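Local atomic coordinates of carbohydrate kinase, pfkB family (Enterococcus faecalis, PDB entry 3KTN), a protein that probably phosphorylates a sugar acid, 2-keto-3-deoxygluconate, as a magnesium-dependent kinase of the ribokinase-like PfkB family. Residues K83-F91 / V103-A112. Numbering follows the deposited sequence.
Sequences KGDHIGSFF and VTYQNRHQSA. With SO4 (sulfate ion), chain B.
F91 and T104 form a hydrogen-bonded antiparallel pair in the beta hairpin of strands 88-93 and 101-105, part of the small sheet that forms the lid in PfkB kinases. Their backbones bond both ways, F91 N to T104 O at 2.8 Å and T104 N to F91 O at 2.9 Å; two residues along, Q106 N donates to S89 O. Beyond the strands the chains stay together: A112 N reaches H86 O, and a water joins D85 N to Q110 O.

H86 supplies the side-chain bond between the segments. With CG anti to the backbone N (chi1 -178°), which brings the end of its ring up to N107, NE2 donates to N107 O at 3.0 Å. The oxygen lies in the ring plane, yet the nitrogen sits 43° out of the carbonyl plane. In turn, N107 OD1 accepts from Q110 N in an Asx motif, on a lone pair. Across the subunit interface, Q106 NE2 bonds to I87 O of a second subunit; that amide also shares a water with S89 OG.

Apolar contacts follow the sheet faces. F90 and Y105, a non-hydrogen-bonded pair, share one face, where F90 CB meets Y105 CD1 and F90 CD1 touches V103 CG1 at 3.7 Å. On the other face, Q106 CG comes to the edge of the F91 ring.

R108 holds a sulfate, probably from the crystallisation liquor, together with R171, and Y105 OH adds a weak bond to its O4. The extended R108 also forms a salt bridge with E10 through NE, while its NH2 donates to sulfate O3 at 2.6 Å, nearly straight at 166°.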
loop_
_atom_site.group_PDB
_atom_site.type_symbol
_atom_site.label_atom_id
_atom_site.label_comp_id
_atom_site.label_asym_id
_atom_site.label_seq_id
_atom_site.Cartn_x
_atom_site.Cartn_y
_atom_site.Cartn_z
ATOM N N LYS A 83 -14.618 7.214 -29.094
ATOM C CA LYS A 83 -14.175 6.517 -30.286
ATOM C C LYS A 83 -13.248 5.377 -29.887
ATOM O O LYS A 83 -12.579 5.447 -28.855
ATOM C CB LYS A 83 -13.425 7.490 -31.200
ATOM C CG LYS A 83 -12.884 6.876 -32.476
ATOM C CD LYS A 83 -13.655 7.360 -33.697
ATOM C CE LYS A 83 -13.087 6.764 -34.981
ATOM N NZ LYS A 83 -13.832 7.225 -36.189
ATOM N N GLY A 84 -13.216 4.329 -30.702
ATOM C CA GLY A 84 -12.344 3.205 -30.434
ATOM C C GLY A 84 -12.642 2.450 -29.160
ATOM O O GLY A 84 -13.737 2.544 -28.609
ATOM N N ASP A 85 -11.650 1.702 -28.689
ATOM C CA ASP A 85 -11.795 0.895 -27.484
ATOM C C ASP A 85 -10.518 0.875 -26.652
ATOM O O ASP A 85 -10.548 0.610 -25.450
ATOM C CB ASP A 85 -12.122 -0.544 -27.876
ATOM C CG ASP A 85 -13.341 -0.642 -28.759
ATOM O OD1 ASP A 85 -14.465 -0.445 -28.245
ATOM O OD2 ASP A 85 -13.173 -0.910 -29.968
ATOM N N HIS A 86 -9.404 1.174 -27.302
ATOM C CA HIS A 86 -8.094 1.118 -26.682
ATOM C C HIS A 86 -7.462 2.469 -26.347
ATOM O O HIS A 86 -7.763 3.491 -26.967
ATOM C CB HIS A 86 -7.188 0.327 -27.636
ATOM C CG HIS A 86 -5.787 0.124 -27.147
ATOM N ND1 HIS A 86 -5.461 -0.816 -26.192
ATOM C CD2 HIS A 86 -4.619 0.688 -27.535
ATOM C CE1 HIS A 86 -4.153 -0.826 -26.016
ATOM N NE2 HIS A 86 -3.617 0.077 -26.819
ATOM N N ILE A 87 -6.592 2.468 -25.342
ATOM C CA ILE A 87 -5.862 3.672 -24.963
ATOM C C ILE A 87 -4.383 3.287 -24.954
ATOM O O ILE A 87 -4.021 2.209 -24.474
ATOM C CB ILE A 87 -6.269 4.194 -23.565
ATOM C CG1 ILE A 87 -7.748 4.588 -23.563
ATOM C CG2 ILE A 87 -5.423 5.412 -23.201
ATOM C CD1 ILE A 87 -8.230 5.193 -22.246
ATOM N N GLY A 88 -3.537 4.147 -25.512
ATOM C CA GLY A 88 -2.111 3.856 -25.541
ATOM C C GLY A 88 -1.566 3.852 -24.123
ATOM O O GLY A 88 -2.161 4.458 -23.234
ATOM N N SER A 89 -0.445 3.178 -23.898
ATOM C CA SER A 89 0.121 3.133 -22.554
ATOM C C SER A 89 1.600 2.803 -22.544
ATOM O O SER A 89 2.164 2.371 -23.552
ATOM C CB SER A 89 -0.602 2.079 -21.716
ATOM O OG SER A 89 -0.296 0.770 -22.188
ATOM N N PHE A 90 2.215 3.006 -21.385
ATOM C CA PHE A 90 3.618 2.677 -21.196
ATOM C C PHE A 90 3.912 2.444 -19.717
ATOM O O PHE A 90 3.194 2.927 -18.838
ATOM C CB PHE A 90 4.524 3.779 -21.770
ATOM C CG PHE A 90 4.487 5.083 -21.013
ATOM C CD1 PHE A 90 5.415 5.345 -20.005
ATOM C CD2 PHE A 90 3.581 6.081 -21.363
ATOM C CE1 PHE A 90 5.446 6.581 -19.364
ATOM C CE2 PHE A 90 3.603 7.319 -20.728
ATOM C CZ PHE A 90 4.541 7.569 -19.729
ATOM N N PHE A 91 4.956 1.672 -19.461
ATOM C CA PHE A 91 5.387 1.376 -18.110
ATOM C C PHE A 91 6.628 2.214 -17.870
ATOM O O PHE A 91 7.432 2.417 -18.786
ATOM C CB PHE A 91 5.723 -0.104 -17.976
ATOM C CG PHE A 91 4.519 -0.995 -18.008
ATOM C CD1 PHE A 91 3.951 -1.469 -16.823
ATOM C CD2 PHE A 91 3.909 -1.315 -19.219
ATOM C CE1 PHE A 91 2.793 -2.242 -16.843
ATOM C CE2 PHE A 91 2.747 -2.087 -19.246
ATOM C CZ PHE A 91 2.189 -2.549 -18.053
ATOM N N VAL A 103 11.518 3.058 -19.788
ATOM C CA VAL A 103 10.167 3.244 -20.291
ATOM C C VAL A 103 9.890 2.161 -21.325
ATOM O O VAL A 103 10.677 1.959 -22.247
ATOM C CB VAL A 103 9.998 4.636 -20.932
ATOM C CG1 VAL A 103 8.666 4.723 -21.675
ATOM C CG2 VAL A 103 10.045 5.706 -19.846
ATOM N N THR A 104 8.782 1.448 -21.159
ATOM C CA THR A 104 8.405 0.390 -22.096
ATOM C C THR A 104 6.999 0.682 -22.624
ATOM O O THR A 104 6.024 0.633 -21.872
ATOM C CB THR A 104 8.406 -0.982 -21.415
ATOM O OG1 THR A 104 9.672 -1.201 -20.783
ATOM C CG2 THR A 104 8.158 -2.081 -22.435
ATOM N N TYR A 105 6.904 0.981 -23.918
ATOM C CA TYR A 105 5.628 1.300 -24.560
ATOM C C TYR A 105 4.822 0.075 -24.951
ATOM O O TYR A 105 5.378 -0.980 -25.254
ATOM C CB TYR A 105 5.861 2.120 -25.835
ATOM C CG TYR A 105 6.402 3.503 -25.602
ATOM C CD1 TYR A 105 5.560 4.556 -25.239
ATOM C CD2 TYR A 105 7.761 3.762 -25.729
ATOM C CE1 TYR A 105 6.070 5.834 -25.008
ATOM C CE2 TYR A 105 8.275 5.028 -25.499
ATOM C CZ TYR A 105 7.429 6.057 -25.138
ATOM O OH TYR A 105 7.964 7.297 -24.875
ATOM N N GLN A 106 3.504 0.227 -24.940
ATOM C CA GLN A 106 2.591 -0.832 -25.356
ATOM C C GLN A 106 1.985 -0.291 -26.654
ATOM O O GLN A 106 2.423 0.752 -27.132
ATOM C CB GLN A 106 1.510 -1.051 -24.303
ATOM C CG GLN A 106 1.968 -1.894 -23.124
ATOM C CD GLN A 106 1.736 -3.379 -23.342
ATOM O OE1 GLN A 106 2.522 -4.055 -24.016
ATOM N NE2 GLN A 106 0.635 -3.896 -22.776
ATOM N N ASN A 107 0.997 -0.977 -27.221
ATOM C CA ASN A 107 0.389 -0.512 -28.465
ATOM C C ASN A 107 -0.123 0.908 -28.338
ATOM O O ASN A 107 -0.889 1.235 -27.430
ATOM C CB ASN A 107 -0.766 -1.414 -28.900
ATOM C CG ASN A 107 -1.402 -0.949 -30.204
ATOM O OD1 ASN A 107 -2.046 0.099 -30.256
ATOM N ND2 ASN A 107 -1.203 -1.720 -31.267
ATOM N N ARG A 108 0.287 1.745 -29.277
ATOM C CA ARG A 108 -0.108 3.140 -29.263
ATOM C C ARG A 108 -0.954 3.555 -30.471
ATOM O O ARG A 108 -1.868 4.361 -30.341
ATOM C CB ARG A 108 1.154 3.982 -29.194
ATOM C CG ARG A 108 0.994 5.347 -28.595
ATOM C CD ARG A 108 2.377 5.880 -28.275
ATOM N NE ARG A 108 2.356 7.291 -27.925
ATOM C CZ ARG A 108 3.450 8.008 -27.711
ATOM N NH1 ARG A 108 4.649 7.440 -27.813
ATOM N NH2 ARG A 108 3.343 9.285 -27.390
ATOM N N HIS A 109 -0.669 2.988 -31.639
ATOM C CA HIS A 109 -1.400 3.372 -32.845
ATOM C C HIS A 109 -2.843 2.890 -32.971
ATOM O O HIS A 109 -3.619 3.478 -33.721
ATOM C CB HIS A 109 -0.603 2.978 -34.099
ATOM C CG HIS A 109 -0.402 1.505 -34.264
ATOM N ND1 HIS A 109 -1.405 0.658 -34.691
ATOM C CD2 HIS A 109 0.693 0.730 -34.086
ATOM C CE1 HIS A 109 -0.934 -0.573 -34.771
ATOM N NE2 HIS A 109 0.338 -0.558 -34.409
ATOM N N GLN A 110 -3.214 1.842 -32.241
ATOM C CA GLN A 110 -4.583 1.334 -32.304
ATOM C C GLN A 110 -5.484 2.011 -31.266
ATOM O O GLN A 110 -6.570 1.522 -30.968
ATOM C CB GLN A 110 -4.608 -0.176 -32.067
ATOM C CG GLN A 110 -3.668 -0.985 -32.941
ATOM C CD GLN A 110 -4.053 -0.951 -34.402
ATOM O OE1 GLN A 110 -3.969 0.091 -35.057
ATOM N NE2 GLN A 110 -4.483 -2.096 -34.925
ATOM N N SER A 111 -5.040 3.137 -30.723
ATOM C CA SER A 111 -5.821 3.852 -29.715
ATOM C C SER A 111 -6.981 4.641 -30.315
ATOM O O SER A 111 -7.058 4.839 -31.530
ATOM C CB SER A 111 -4.925 4.817 -28.939
ATOM O OG SER A 111 -4.457 5.866 -29.777
ATOM N N ALA A 112 -7.878 5.086 -29.440
ATOM C CA ALA A 112 -9.029 5.881 -29.837
ATOM C C ALA A 112 -8.568 7.128 -30.593
ATOM O O ALA A 112 -9.194 7.547 -31.566
ATOM C CB ALA A 112 -9.823 6.286 -28.608
HETATM S S SO4 B . 6.687 10.301 -26.571
HETATM O O1 SO4 B . 7.855 10.190 -27.465
HETATM O O2 SO4 B . 6.948 11.323 -25.546
HETATM O O3 SO4 B . 5.498 10.684 -27.353
HETATM O O4 SO4 B . 6.448 8.990 -25.944
HETATM O O HOH W 1 -9.240 1.750 -30.293
HETATM O O HOH W 2 -0.791 -1.805 -21.162
#